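Long-range contacts in TOG array regulator of axonemal microtubules protein 1 (Mus musculus, PDB 5DN7), which binds microtubules and promotes their polymerization through HEAT-repeat TOG domains, the second of which forms this chain, and takes part in building the primary cilium: residues 18-23 / 65-70; 42-47 / 84-89; 78-83 / 120-125. One frame throughout, in Å; residues are numbered along the deposited sequence.

Contact 1: residues 18-23 / 65-70; sequences LKFEII and VGFISL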
ATOM      1  N   LEU A  18     -25.178 -18.169  10.829  1.00 45.76           N
ATOM      2  CA  LEU A  18     -24.251 -17.268  10.146  1.00 48.37           C
ATOM      3  C   LEU A  18     -22.993 -16.974  10.955  1.00 50.18           C
ATOM      4  O   LEU A  18     -23.049 -16.309  11.997  1.00 53.22           O
ATOM      5  CB  LEU A  18     -24.934 -15.947   9.808  1.00 51.77           C
ATOM      6  CG  LEU A  18     -25.969 -15.916   8.689  1.00 55.18           C
ATOM      7  CD1 LEU A  18     -26.194 -14.469   8.277  1.00 50.40           C
ATOM      8  CD2 LEU A  18     -25.547 -16.764   7.497  1.00 50.85           C
ATOM      9  N   LYS A  19     -21.859 -17.464  10.463  1.00 50.57           N
ATOM     10  CA  LYS A  19     -20.559 -17.178  11.067  1.00 55.37           C
ATOM     11  C   LYS A  19     -20.229 -15.698  10.885  1.00 56.70           C
ATOM     12  O   LYS A  19     -20.448 -15.136   9.802  1.00 49.72           O
ATOM     13  CB  LYS A  19     -19.469 -18.053  10.441  1.00 56.05           C
ATOM     14  CG  LYS A  19     -18.133 -17.992  11.147  1.00 58.78           C
ATOM     15  CD  LYS A  19     -18.173 -18.733  12.476  1.00 63.17           C
ATOM     16  CE  LYS A  19     -16.822 -18.670  13.174  1.00 58.69           C
ATOM     17  NZ  LYS A  19     -16.765 -19.572  14.346  1.00 57.75           N
ATOM     18  N   PHE A  20     -19.735 -15.066  11.950  1.00 57.69           N
ATOM     19  CA  PHE A  20     -19.448 -13.628  11.937  1.00 55.89           C
ATOM     20  C   PHE A  20     -20.657 -12.792  11.516  1.00 57.29           C
ATOM     21  O   PHE A  20     -20.493 -11.642  11.095  1.00 60.38           O
ATOM     22  CB  PHE A  20     -18.275 -13.319  10.997  1.00 45.65           C
ATOM     23  CG  PHE A  20     -17.079 -14.199  11.212  1.00 50.85           C
ATOM     24  CD1 PHE A  20     -16.542 -14.364  12.477  1.00 49.54           C
ATOM     25  CD2 PHE A  20     -16.497 -14.872  10.143  1.00 56.01           C
ATOM     26  CE1 PHE A  20     -15.443 -15.174  12.680  1.00 49.95           C
ATOM     27  CE2 PHE A  20     -15.394 -15.694  10.339  1.00 56.13           C
ATOM     28  CZ  PHE A  20     -14.866 -15.845  11.607  1.00 50.32           C
ATOM     29  N   GLU A  21     -21.855 -13.374  11.622  1.00 55.88           N
ATOM     30  CA  GLU A  21     -23.106 -12.750  11.155  1.00 59.24           C
ATOM     31  C   GLU A  21     -23.161 -12.588   9.632  1.00 48.47           C
ATOM     32  O   GLU A  21     -24.030 -11.889   9.114  1.00 50.63           O
ATOM     33  CB  GLU A  21     -23.311 -11.374  11.807  1.00 63.57           C
ATOM     34  CG  GLU A  21     -23.119 -11.335  13.308  1.00 70.24           C
ATOM     35  CD  GLU A  21     -24.367 -10.875  14.039  1.00 74.92           C
ATOM     36  OE1 GLU A  21     -25.446 -10.824  13.411  1.00 79.87           O
ATOM     37  OE2 GLU A  21     -24.261 -10.553  15.240  1.00 71.73           O
ATOM     38  N   ILE A  22     -22.242 -13.230   8.919  1.00 36.45           N
ATOM     39  CA  ILE A  22     -22.138 -13.044   7.475  1.00 42.94           C
ATOM     40  C   ILE A  22     -22.126 -14.369   6.714  1.00 46.82           C
ATOM     41  O   ILE A  22     -22.881 -14.554   5.762  1.00 50.86           O
ATOM     42  CB  ILE A  22     -20.860 -12.248   7.103  1.00 39.48           C
ATOM     43  CG1 ILE A  22     -20.684 -11.044   8.033  1.00 38.11           C
ATOM     44  CG2 ILE A  22     -20.921 -11.793   5.655  1.00 40.93           C
ATOM     45  CD1 ILE A  22     -19.275 -10.488   8.066  1.00 43.99           C
ATOM     46  N   ILE A  23     -21.269 -15.291   7.143  1.00 46.96           N
ATOM     47  CA  ILE A  23     -21.010 -16.509   6.390  1.00 39.97           C
ATOM     48  C   ILE A  23     -21.784 -17.716   6.902  1.00 39.71           C
ATOM     49  O   ILE A  23     -21.624 -18.111   8.051  1.00 41.45           O
ATOM     50  CB  ILE A  23     -19.518 -16.870   6.423  1.00 40.77           C
ATOM     51  CG1 ILE A  23     -18.653 -15.615   6.291  1.00 34.07           C
ATOM     52  CG2 ILE A  23     -19.189 -17.887   5.343  1.00 40.84           C
ATOM     53  CD1 ILE A  23     -17.190 -15.883   6.553  1.00 31.69           C
ATOM     54  N   VAL A  65     -14.172  -8.211  13.409  1.00 33.80           N
ATOM     55  CA  VAL A  65     -12.812  -8.624  13.759  1.00 37.03           C
ATOM     56  C   VAL A  65     -12.573 -10.082  13.358  1.00 34.43           C
ATOM     57  O   VAL A  65     -11.526 -10.429  12.766  1.00 32.55           O
ATOM     58  CB  VAL A  65     -12.535  -8.451  15.280  1.00 40.03           C
ATOM     59  CG1 VAL A  65     -11.173  -9.029  15.661  1.00 36.72           C
ATOM     60  CG2 VAL A  65     -12.602  -6.991  15.675  1.00 30.84           C
ATOM     61  N   GLY A  66     -13.542 -10.939  13.674  1.00 34.99           N
ATOM     62  CA  GLY A  66     -13.446 -12.327  13.249  1.00 35.92           C
ATOM     63  C   GLY A  66     -13.306 -12.476  11.736  1.00 33.80           C
ATOM     64  O   GLY A  66     -12.397 -13.150  11.247  1.00 34.56           O
ATOM     65  N   PHE A  67     -14.203 -11.823  11.003  1.00 27.90           N
ATOM     66  CA  PHE A  67     -14.239 -11.870   9.542  1.00 27.62           C
ATOM     67  C   PHE A  67     -12.911 -11.440   8.928  1.00 25.37           C
ATOM     68  O   PHE A  67     -12.344 -12.127   8.074  1.00 25.66           O
ATOM     69  CB  PHE A  67     -15.371 -10.971   9.035  1.00 32.38           C
ATOM     70  CG  PHE A  67     -15.647 -11.098   7.557  1.00 37.68           C
ATOM     71  CD1 PHE A  67     -16.011 -12.315   7.006  1.00 41.51           C
ATOM     72  CD2 PHE A  67     -15.581  -9.997   6.732  1.00 32.15           C
ATOM     73  CE1 PHE A  67     -16.273 -12.433   5.651  1.00 36.41           C
ATOM     74  CE2 PHE A  67     -15.848 -10.112   5.384  1.00 35.92           C
ATOM     75  CZ  PHE A  67     -16.193 -11.332   4.845  1.00 32.83           C
ATOM     76  N   ILE A  68     -12.424 -10.291   9.377  1.00 24.64           N
ATOM     77  CA  ILE A  68     -11.170  -9.761   8.875  1.00 31.71           C
ATOM     78  C   ILE A  68     -10.035 -10.738   9.199  1.00 29.98           C
ATOM     79  O   ILE A  68      -9.142 -10.944   8.377  1.00 31.24           O
ATOM     80  CB  ILE A  68     -10.882  -8.355   9.454  1.00 33.39           C
ATOM     81  CG1 ILE A  68     -11.789  -7.322   8.782  1.00 33.58           C
ATOM     82  CG2 ILE A  68      -9.431  -7.966   9.243  1.00 33.21           C
ATOM     83  CD1 ILE A  68     -11.936  -6.028   9.543  1.00 28.47           C
ATOM     84  N   SER A  69     -10.103 -11.366  10.372  1.00 29.67           N
ATOM     85  CA  SER A  69      -9.123 -12.382  10.767  1.00 27.03           C
ATOM     86  C   SER A  69      -9.105 -13.564   9.775  1.00 30.45           C
ATOM     87  O   SER A  69      -8.045 -14.026   9.316  1.00 30.53           O
ATOM     88  CB  SER A  69      -9.441 -12.853  12.193  1.00 35.44           C
ATOM     89  OG  SER A  69      -8.460 -13.737  12.699  1.00 43.90           O
ATOM     90  N   LEU A  70     -10.298 -14.025   9.422  1.00 28.21           N
ATOM     91  CA  LEU A  70     -10.470 -15.049   8.403  1.00 29.19           C
ATOM     92  C   LEU A  70      -9.824 -14.651   7.068  1.00 33.74           C
ATOM     93  O   LEU A  70      -9.051 -15.426   6.479  1.00 35.01           O
ATOM     94  CB  LEU A  70     -11.954 -15.330   8.186  1.00 30.36           C
ATOM     95  CG  LEU A  70     -12.232 -16.364   7.107  1.00 40.33           C
ATOM     96  CD1 LEU A  70     -11.654 -17.702   7.550  1.00 44.93           C
ATOM     97  CD2 LEU A  70     -13.712 -16.474   6.842  1.00 43.26           C
TER

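Contact 2: residues 42-47 / 84-89; sequences QAVEEL and HGTLQV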
ATOM      1  N   GLN A  42     -13.870 -20.775  -5.579  1.00 52.44           N
ATOM      2  CA  GLN A  42     -15.294 -20.658  -5.757  1.00 54.17           C
ATOM      3  C   GLN A  42     -15.977 -20.218  -4.474  1.00 49.32           C
ATOM      4  O   GLN A  42     -16.833 -19.382  -4.524  1.00 50.82           O
ATOM      5  CB  GLN A  42     -15.895 -21.964  -6.291  1.00 61.80           C
ATOM      6  CG  GLN A  42     -17.345 -22.181  -5.900  1.00 68.96           C
ATOM      7  CD  GLN A  42     -18.289 -21.439  -6.799  1.00 74.12           C
ATOM      8  OE1 GLN A  42     -17.857 -20.816  -7.773  1.00 79.02           O
ATOM      9  NE2 GLN A  42     -19.593 -21.500  -6.494  1.00 67.85           N
ATOM     10  N   ALA A  43     -15.564 -20.772  -3.342  1.00 42.84           N
ATOM     11  CA  ALA A  43     -16.067 -20.391  -2.031  1.00 41.15           C
ATOM     12  C   ALA A  43     -15.834 -18.896  -1.792  1.00 32.74           C
ATOM     13  O   ALA A  43     -16.752 -18.164  -1.416  1.00 37.52           O
ATOM     14  CB  ALA A  43     -15.408 -21.212  -0.963  1.00 37.43           C
ATOM     15  N   VAL A  44     -14.603 -18.460  -2.031  1.00 29.47           N
ATOM     16  CA  VAL A  44     -14.232 -17.062  -1.920  1.00 36.66           C
ATOM     17  C   VAL A  44     -15.117 -16.145  -2.791  1.00 40.44           C
ATOM     18  O   VAL A  44     -15.542 -15.055  -2.353  1.00 35.62           O
ATOM     19  CB  VAL A  44     -12.749 -16.868  -2.302  1.00 36.19           C
ATOM     20  CG1 VAL A  44     -12.384 -15.390  -2.295  1.00 33.44           C
ATOM     21  CG2 VAL A  44     -11.849 -17.645  -1.366  1.00 34.36           C
ATOM     22  N   GLU A  45     -15.410 -16.572  -4.014  1.00 38.08           N
ATOM     23  CA  GLU A  45     -16.212 -15.708  -4.870  1.00 37.43           C
ATOM     24  C   GLU A  45     -17.674 -15.675  -4.406  1.00 37.84           C
ATOM     25  O   GLU A  45     -18.343 -14.631  -4.465  1.00 37.47           O
ATOM     26  CB  GLU A  45     -16.115 -16.150  -6.319  1.00 46.33           C
ATOM     27  CG  GLU A  45     -17.207 -15.591  -7.170  1.00 59.71           C
ATOM     28  CD  GLU A  45     -16.728 -14.367  -7.899  1.00 73.93           C
ATOM     29  OE1 GLU A  45     -15.618 -13.897  -7.559  1.00 75.42           O
ATOM     30  OE2 GLU A  45     -17.458 -13.861  -8.781  1.00 80.50           O
ATOM     31  N   GLU A  46     -18.159 -16.818  -3.928  1.00 44.21           N
ATOM     32  CA  GLU A  46     -19.449 -16.880  -3.241  1.00 50.79           C
ATOM     33  C   GLU A  46     -19.505 -15.838  -2.114  1.00 47.18           C
ATOM     34  O   GLU A  46     -20.451 -15.046  -2.021  1.00 47.06           O
ATOM     35  CB  GLU A  46     -19.678 -18.285  -2.681  1.00 55.47           C
ATOM     36  CG  GLU A  46     -21.038 -18.890  -2.982  1.00 67.74           C
ATOM     37  CD  GLU A  46     -21.048 -20.403  -2.780  1.00 75.53           C
ATOM     38  OE1 GLU A  46     -20.411 -21.121  -3.586  1.00 77.54           O
ATOM     39  OE2 GLU A  46     -21.677 -20.876  -1.808  1.00 78.38           O
ATOM     40  N   LEU A  47     -18.472 -15.848  -1.274  1.00 36.43           N
ATOM     41  CA  LEU A  47     -18.318 -14.877  -0.202  1.00 31.78           C
ATOM     42  C   LEU A  47     -18.426 -13.451  -0.722  1.00 35.50           C
ATOM     43  O   LEU A  47     -19.138 -12.631  -0.148  1.00 38.02           O
ATOM     44  CB  LEU A  47     -16.981 -15.080   0.508  1.00 28.74           C
ATOM     45  CG  LEU A  47     -16.747 -14.183   1.722  1.00 31.65           C
ATOM     46  CD1 LEU A  47     -17.976 -14.188   2.616  1.00 29.12           C
ATOM     47  CD2 LEU A  47     -15.502 -14.661   2.487  1.00 29.58           C
ATOM     48  N   HIS A  84      -5.980 -13.644  -4.592  1.00 26.01           N
ATOM     49  CA  HIS A  84      -6.605 -12.616  -5.417  1.00 24.84           C
ATOM     50  C   HIS A  84      -8.076 -12.438  -5.056  1.00 26.62           C
ATOM     51  O   HIS A  84      -8.535 -11.304  -4.814  1.00 28.11           O
ATOM     52  CB  HIS A  84      -6.463 -12.953  -6.913  1.00 23.23           C
ATOM     53  CG  HIS A  84      -7.207 -12.012  -7.810  1.00 29.09           C
ATOM     54  ND1 HIS A  84      -8.424 -12.330  -8.377  1.00 29.40           N
ATOM     55  CD2 HIS A  84      -6.926 -10.746  -8.204  1.00 29.04           C
ATOM     56  CE1 HIS A  84      -8.855 -11.303  -9.089  1.00 31.04           C
ATOM     57  NE2 HIS A  84      -7.967 -10.326  -9.002  1.00 27.18           N
ATOM     58  N   GLY A  85      -8.807 -13.549  -4.998  1.00 21.81           N
ATOM     59  CA  GLY A  85     -10.213 -13.497  -4.633  1.00 22.48           C
ATOM     60  C   GLY A  85     -10.447 -12.938  -3.233  1.00 24.79           C
ATOM     61  O   GLY A  85     -11.394 -12.176  -2.990  1.00 25.92           O
ATOM     62  N   THR A  86      -9.584 -13.318  -2.297  1.00 22.14           N
ATOM     63  CA  THR A  86      -9.703 -12.819  -0.932  1.00 21.30           C
ATOM     64  C   THR A  86      -9.480 -11.309  -0.922  1.00 23.94           C
ATOM     65  O   THR A  86     -10.233 -10.593  -0.300  1.00 25.03           O
ATOM     66  CB  THR A  86      -8.711 -13.494   0.008  1.00 22.29           C
ATOM     67  OG1 THR A  86      -8.894 -14.915  -0.042  1.00 30.45           O
ATOM     68  CG2 THR A  86      -8.902 -13.010   1.429  1.00 23.44           C
ATOM     69  N   LEU A  87      -8.460 -10.837  -1.635  1.00 19.64           N
ATOM     70  CA  LEU A  87      -8.201  -9.405  -1.767  1.00 21.87           C
ATOM     71  C   LEU A  87      -9.398  -8.674  -2.346  1.00 21.94           C
ATOM     72  O   LEU A  87      -9.704  -7.564  -1.926  1.00 18.94           O
ATOM     73  CB  LEU A  87      -6.967  -9.141  -2.628  1.00 17.59           C
ATOM     74  CG  LEU A  87      -5.639  -9.391  -1.931  1.00 18.46           C
ATOM     75  CD1 LEU A  87      -4.471  -9.252  -2.887  1.00 16.66           C
ATOM     76  CD2 LEU A  87      -5.504  -8.405  -0.762  1.00 16.52           C
ATOM     77  N   GLN A  88     -10.083  -9.292  -3.303  1.00 21.05           N
ATOM     78  CA  GLN A  88     -11.325  -8.702  -3.791  1.00 20.09           C
ATOM     79  C   GLN A  88     -12.405  -8.609  -2.701  1.00 24.20           C
ATOM     80  O   GLN A  88     -13.121  -7.588  -2.572  1.00 24.99           O
ATOM     81  CB  GLN A  88     -11.845  -9.502  -4.966  1.00 23.23           C
ATOM     82  CG  GLN A  88     -11.057  -9.263  -6.217  1.00 24.37           C
ATOM     83  CD  GLN A  88     -11.687  -9.938  -7.383  1.00 29.84           C
ATOM     84  OE1 GLN A  88     -11.920 -11.147  -7.355  1.00 29.24           O
ATOM     85  NE2 GLN A  88     -11.990  -9.166  -8.422  1.00 32.34           N
ATOM     86  N   VAL A  89     -12.527  -9.673  -1.910  1.00 21.27           N
ATOM     87  CA  VAL A  89     -13.457  -9.628  -0.782  1.00 23.39           C
ATOM     88  C   VAL A  89     -13.100  -8.510   0.219  1.00 23.67           C
ATOM     89  O   VAL A  89     -13.959  -7.782   0.690  1.00 30.05           O
ATOM     90  CB  VAL A  89     -13.497 -10.976  -0.064  1.00 25.91           C
ATOM     91  CG1 VAL A  89     -14.155 -10.832   1.304  1.00 23.32           C
ATOM     92  CG2 VAL A  89     -14.233 -11.993  -0.939  1.00 26.17           C
TER
HETATM   93  O   HOH W   1     -13.752 -13.101  -5.116  1.00 44.91           O

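Contact 3: residues 78-83 / 120-125; sequences SNFKVV and KLVIKQ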
ATOM      1  N   SER A  78      -1.294 -20.754  -0.635  1.00 29.98           N
ATOM      2  CA  SER A  78      -0.228 -20.930  -1.624  1.00 45.46           C
ATOM      3  C   SER A  78      -0.715 -20.632  -3.024  1.00 44.88           C
ATOM      4  O   SER A  78       0.079 -20.313  -3.902  1.00 49.77           O
ATOM      5  CB  SER A  78       0.347 -22.352  -1.583  1.00 50.82           C
ATOM      6  OG  SER A  78       1.035 -22.592  -0.367  1.00 60.37           O
ATOM      7  N   ASN A  79      -2.021 -20.756  -3.230  1.00 38.99           N
ATOM      8  CA  ASN A  79      -2.619 -20.498  -4.522  1.00 36.63           C
ATOM      9  C   ASN A  79      -2.974 -19.028  -4.704  1.00 35.88           C
ATOM     10  O   ASN A  79      -3.881 -18.526  -4.048  1.00 35.68           O
ATOM     11  CB  ASN A  79      -3.864 -21.367  -4.699  1.00 45.67           C
ATOM     12  CG  ASN A  79      -4.637 -21.026  -5.951  1.00 56.74           C
ATOM     13  OD1 ASN A  79      -4.062 -20.612  -6.960  1.00 57.47           O
ATOM     14  ND2 ASN A  79      -5.952 -21.221  -5.907  1.00 64.65           N
ATOM     15  N   PHE A  80      -2.287 -18.355  -5.627  1.00 37.05           N
ATOM     16  CA  PHE A  80      -2.440 -16.904  -5.777  1.00 36.56           C
ATOM     17  C   PHE A  80      -3.834 -16.503  -6.213  1.00 22.87           C
ATOM     18  O   PHE A  80      -4.184 -15.349  -6.072  1.00 35.68           O
ATOM     19  CB  PHE A  80      -1.426 -16.323  -6.775  1.00 30.32           C
ATOM     20  CG  PHE A  80      -1.828 -16.485  -8.212  1.00 35.47           C
ATOM     21  CD1 PHE A  80      -1.550 -17.657  -8.895  1.00 40.83           C
ATOM     22  CD2 PHE A  80      -2.483 -15.461  -8.883  1.00 31.60           C
ATOM     23  CE1 PHE A  80      -1.926 -17.807 -10.238  1.00 46.72           C
ATOM     24  CE2 PHE A  80      -2.862 -15.598 -10.201  1.00 34.84           C
ATOM     25  CZ  PHE A  80      -2.583 -16.768 -10.887  1.00 37.48           C
ATOM     26  N   LYS A  81      -4.620 -17.433  -6.753  1.00 24.20           N
ATOM     27  CA  LYS A  81      -5.975 -17.102  -7.203  1.00 32.91           C
ATOM     28  C   LYS A  81      -6.922 -16.970  -6.007  1.00 33.00           C
ATOM     29  O   LYS A  81      -7.865 -16.151  -6.019  1.00 34.05           O
ATOM     30  CB  LYS A  81      -6.497 -18.156  -8.180  1.00 34.62           C
ATOM     31  CG  LYS A  81      -5.643 -18.319  -9.441  1.00 37.46           C
ATOM     32  CD  LYS A  81      -6.030 -19.574 -10.226  1.00 38.75           C
ATOM     33  CE  LYS A  81      -5.334 -19.629 -11.586  1.00 39.92           C
ATOM     34  NZ  LYS A  81      -5.270 -21.021 -12.140  1.00 43.77           N
ATOM     35  N   VAL A  82      -6.661 -17.783  -4.985  1.00 29.04           N
ATOM     36  CA  VAL A  82      -7.330 -17.645  -3.698  1.00 33.13           C
ATOM     37  C   VAL A  82      -6.952 -16.313  -3.059  1.00 30.89           C
ATOM     38  O   VAL A  82      -7.811 -15.588  -2.586  1.00 28.12           O
ATOM     39  CB  VAL A  82      -6.977 -18.794  -2.737  1.00 28.86           C
ATOM     40  CG1 VAL A  82      -7.538 -18.511  -1.356  1.00 28.80           C
ATOM     41  CG2 VAL A  82      -7.522 -20.105  -3.267  1.00 29.05           C
ATOM     42  N   VAL A  83      -5.665 -15.990  -3.066  1.00 25.69           N
ATOM     43  CA  VAL A  83      -5.221 -14.709  -2.542  1.00 27.35           C
ATOM     44  C   VAL A  83      -5.928 -13.561  -3.262  1.00 26.31           C
ATOM     45  O   VAL A  83      -6.442 -12.643  -2.621  1.00 26.28           O
ATOM     46  CB  VAL A  83      -3.698 -14.548  -2.676  1.00 26.06           C
ATOM     47  CG1 VAL A  83      -3.275 -13.158  -2.239  1.00 21.94           C
ATOM     48  CG2 VAL A  83      -2.989 -15.604  -1.855  1.00 28.06           C
ATOM     49  N   LYS A 120       2.576 -10.255  -8.662  1.00 23.07           N
ATOM     50  CA  LYS A 120       1.615 -10.488  -9.734  1.00 28.44           C
ATOM     51  C   LYS A 120       0.727  -9.280  -9.946  1.00 28.52           C
ATOM     52  O   LYS A 120       0.238  -8.671  -8.987  1.00 25.80           O
ATOM     53  CB  LYS A 120       0.770 -11.736  -9.451  1.00 25.81           C
ATOM     54  CG  LYS A 120       1.599 -13.028  -9.463  1.00 24.36           C
ATOM     55  CD  LYS A 120       0.742 -14.245  -9.179  1.00 22.52           C
ATOM     56  CE  LYS A 120       1.544 -15.557  -9.327  1.00 36.97           C
ATOM     57  NZ  LYS A 120       2.693 -15.654  -8.378  1.00 37.46           N
ATOM     58  N   LEU A 121       0.524  -8.938 -11.212  1.00 21.14           N
ATOM     59  CA  LEU A 121      -0.256  -7.777 -11.547  1.00 20.58           C
ATOM     60  C   LEU A 121      -1.693  -7.856 -11.016  1.00 18.82           C
ATOM     61  O   LEU A 121      -2.211  -6.843 -10.562  1.00 23.04           O
ATOM     62  CB  LEU A 121      -0.243  -7.558 -13.066  1.00 27.01           C
ATOM     63  CG  LEU A 121      -0.947  -6.329 -13.638  1.00 33.53           C
ATOM     64  CD1 LEU A 121      -0.212  -5.794 -14.884  1.00 29.19           C
ATOM     65  CD2 LEU A 121      -2.404  -6.666 -13.991  1.00 34.37           C
ATOM     66  N   VAL A 122      -2.359  -9.009 -11.061  1.00 18.52           N
ATOM     67  CA  VAL A 122      -3.758  -9.033 -10.569  1.00 24.95           C
ATOM     68  C   VAL A 122      -3.828  -8.694  -9.052  1.00 21.24           C
ATOM     69  O   VAL A 122      -4.699  -7.914  -8.558  1.00 30.50           O
ATOM     70  CB  VAL A 122      -4.452 -10.406 -10.853  1.00 22.49           C
ATOM     71  CG1 VAL A 122      -4.896 -10.507 -12.322  1.00 21.01           C
ATOM     72  CG2 VAL A 122      -3.559 -11.554 -10.477  1.00 20.79           C
ATOM     73  N   ILE A 123      -2.847  -9.233  -8.335  1.00 17.48           N
ATOM     74  CA  ILE A 123      -2.681  -8.955  -6.926  1.00 18.51           C
ATOM     75  C   ILE A 123      -2.472  -7.461  -6.696  1.00 19.45           C
ATOM     76  O   ILE A 123      -3.232  -6.844  -5.963  1.00 19.56           O
ATOM     77  CB  ILE A 123      -1.510  -9.765  -6.344  1.00 16.84           C
ATOM     78  CG1 ILE A 123      -1.853 -11.250  -6.394  1.00 21.49           C
ATOM     79  CG2 ILE A 123      -1.195  -9.336  -4.922  1.00 16.16           C
ATOM     80  CD1 ILE A 123      -3.252 -11.553  -5.943  1.00 22.06           C
ATOM     81  N   LYS A 124      -1.457  -6.894  -7.343  1.00 20.33           N
ATOM     82  CA  LYS A 124      -1.160  -5.469  -7.253  1.00 21.38           C
ATOM     83  C   LYS A 124      -2.373  -4.578  -7.602  1.00 19.51           C
ATOM     84  O   LYS A 124      -2.592  -3.549  -6.955  1.00 19.74           O
ATOM     85  CB  LYS A 124       0.027  -5.125  -8.152  1.00 18.87           C
ATOM     86  CG  LYS A 124       0.371  -3.651  -8.144  1.00 21.29           C
ATOM     87  CD  LYS A 124       1.691  -3.372  -8.851  1.00 34.96           C
ATOM     88  CE  LYS A 124       1.831  -1.869  -9.099  1.00 44.24           C
ATOM     89  NZ  LYS A 124       2.922  -1.513 -10.086  1.00 45.60           N
ATOM     90  N   GLN A 125      -3.172  -4.981  -8.589  1.00 15.60           N
ATOM     91  CA  GLN A 125      -4.425  -4.277  -8.883  1.00 18.02           C
ATOM     92  C   GLN A 125      -5.282  -4.182  -7.618  1.00 21.78           C
ATOM     93  O   GLN A 125      -5.728  -3.083  -7.205  1.00 19.21           O
ATOM     94  CB  GLN A 125      -5.230  -4.979  -9.978  1.00 17.01           C
ATOM     95  CG  GLN A 125      -4.845  -4.614 -11.387  1.00 34.77           C
ATOM     96  CD  GLN A 125      -5.559  -5.472 -12.422  1.00 36.86           C
ATOM     97  OE1 GLN A 125      -6.303  -6.399 -12.075  1.00 38.51           O
ATOM     98  NE2 GLN A 125      -5.313  -5.188 -13.701  1.00 38.81           N
TER

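Contact 1: residues 18-23 / 65-70
F20 and F67 mark where the two backbones come nearest, CA to CA 6.0 Å, where the loop 18-23, which folds through a type II beta turn from L18 to E21, lies against helix 61-74. The F20 ring lies against the backbone of that helix: F67 N stands over the ring centre and the C of G66 nearer the rim of the same face, while F20 CE1 comes to 3.5 Å from G66 CA. Since G66 has no side chain, the ring can settle this close. K19 CG closes over the opposite face. An alanine in place of F20 would probably leave the backbone of G66 and F67 without its aromatic cover and open a gap beside L70 CD2. The loop belongs to the predicted first HEAT repeat of this chain and lies at the N-terminal end of the TOG 2 solenoid. F67 CG stands anti to the backbone N (chi1 -171°), and I22 CD1 lies over the ring in a CH-pi contact, 3.9 Å from its centroid, whereas I23 CD1 reaches its edge in plane and meets L70 CD2 tip to tip at 3.5 Å. Both isoleucines face K19 in a classic beta bulge, K19 O accepting from I22 N and I23 N.

Contact 2: residues 42-47 / 84-89
V44 and G85 meet where helices 40-52 and 80-97 run side by side, their short segments nearly parallel at 11° with axes 9.0 Å apart at their closest. The CB of V44 is directed at the facing helix, and from there the two methyls part: CG1, anti to the backbone N (chi1 175°), goes straight to the peptide between G85 and T86, 3.3 Å from G85 C and 3.5 Å from T86 N. The same methyl also lies near T86 OG1 and, at 4.1 Å, V89 CG2. CG2 is turned beside V44's own backbone N, and L31 of helix 25-32 packs on the V44 side chain. G85 lacks a side chain, and a CB there would collide with the V44 methyl. One turn on, V89 answers from the other helix: CG2 lies 3.6 Å from V44 O, and CG1 meets L47 CD2 at 4.2 Å. This is the parallel pairing of corresponding helices in successive predicted HEAT repeats, as expected along such a solenoid. At one margin a water lies within hydrogen-bonding reach of E45 OE1 at 3.2 Å and, more weakly, of G85 O, though it may not serve both. T86 OG1 bonds back to V82 O of its own helix. With no direct hydrogen bond between the segments, the pairing rests on methyl groups fitted against backbone and one another, with at most a weak water-mediated link at the margin.

Contact 3: residues 78-83 / 120-125
F80 and K120 cross at about a right angle, the lysine's aliphatic chain laid over one face of the phenylalanine ring. K120 CD makes a CH-pi contact, 3.8 Å from the ring centroid and 27° off the normal, and CE follows at 3.7 Å from F80 CG. At the edge of the ring V122 CG2 comes to 4.1 Å from F80 CE2. Deeper in, I123 CD1 lies 3.9 Å from F80 O and 4.0 Å from V83 CG1. F80 CG, set between the backbone N and the carbonyl carbon (chi1 81°), lies 3.5 Å from K120 CD, and K81 CG lies over the opposite face of the ring. The lysine chain is extended as far as CE and bends at chi4, and NZ makes a long, weak ion pair with D118. Each segment also starts its helix here: N79 is the N-cap of helix 80-97, its OD1 taking a weak bond from K81 N, while K120 occupies the N-cap position of helix 121-138. Farther out, H84 and L87 of helix 80-97 pack on I123. The contact thus joins the N-terminal ends of two helices in successive HEAT repeats, with T41 of helix 40-52 packing on N79 and V82 from the preceding repeat.

How the contacts relate
The three contacts step along the N-terminal part of the TOG 2 solenoid. Contact 1 ties the leading loop to helix 61-74, contact 2 pairs helix 40-52 with helix 80-97, and contact 3 pairs helix 80-97 with helix 121-138. Centres of contacts 1 and 2 lie about 14 Å apart, and the two meet where L47 packs on I23 and F67; contacts 2 and 3, centred about 11 Å apart, share helix 80-97 and touch through H84 and L87 against I123. Contacts 1 and 3 do not touch, their centres about 22 Å apart. Segments of neighbouring contacts alternate along the chain, so the first three predicted HEAT repeats are linked in overlapping steps, part of the solenoid through which TOG regions engage microtubules.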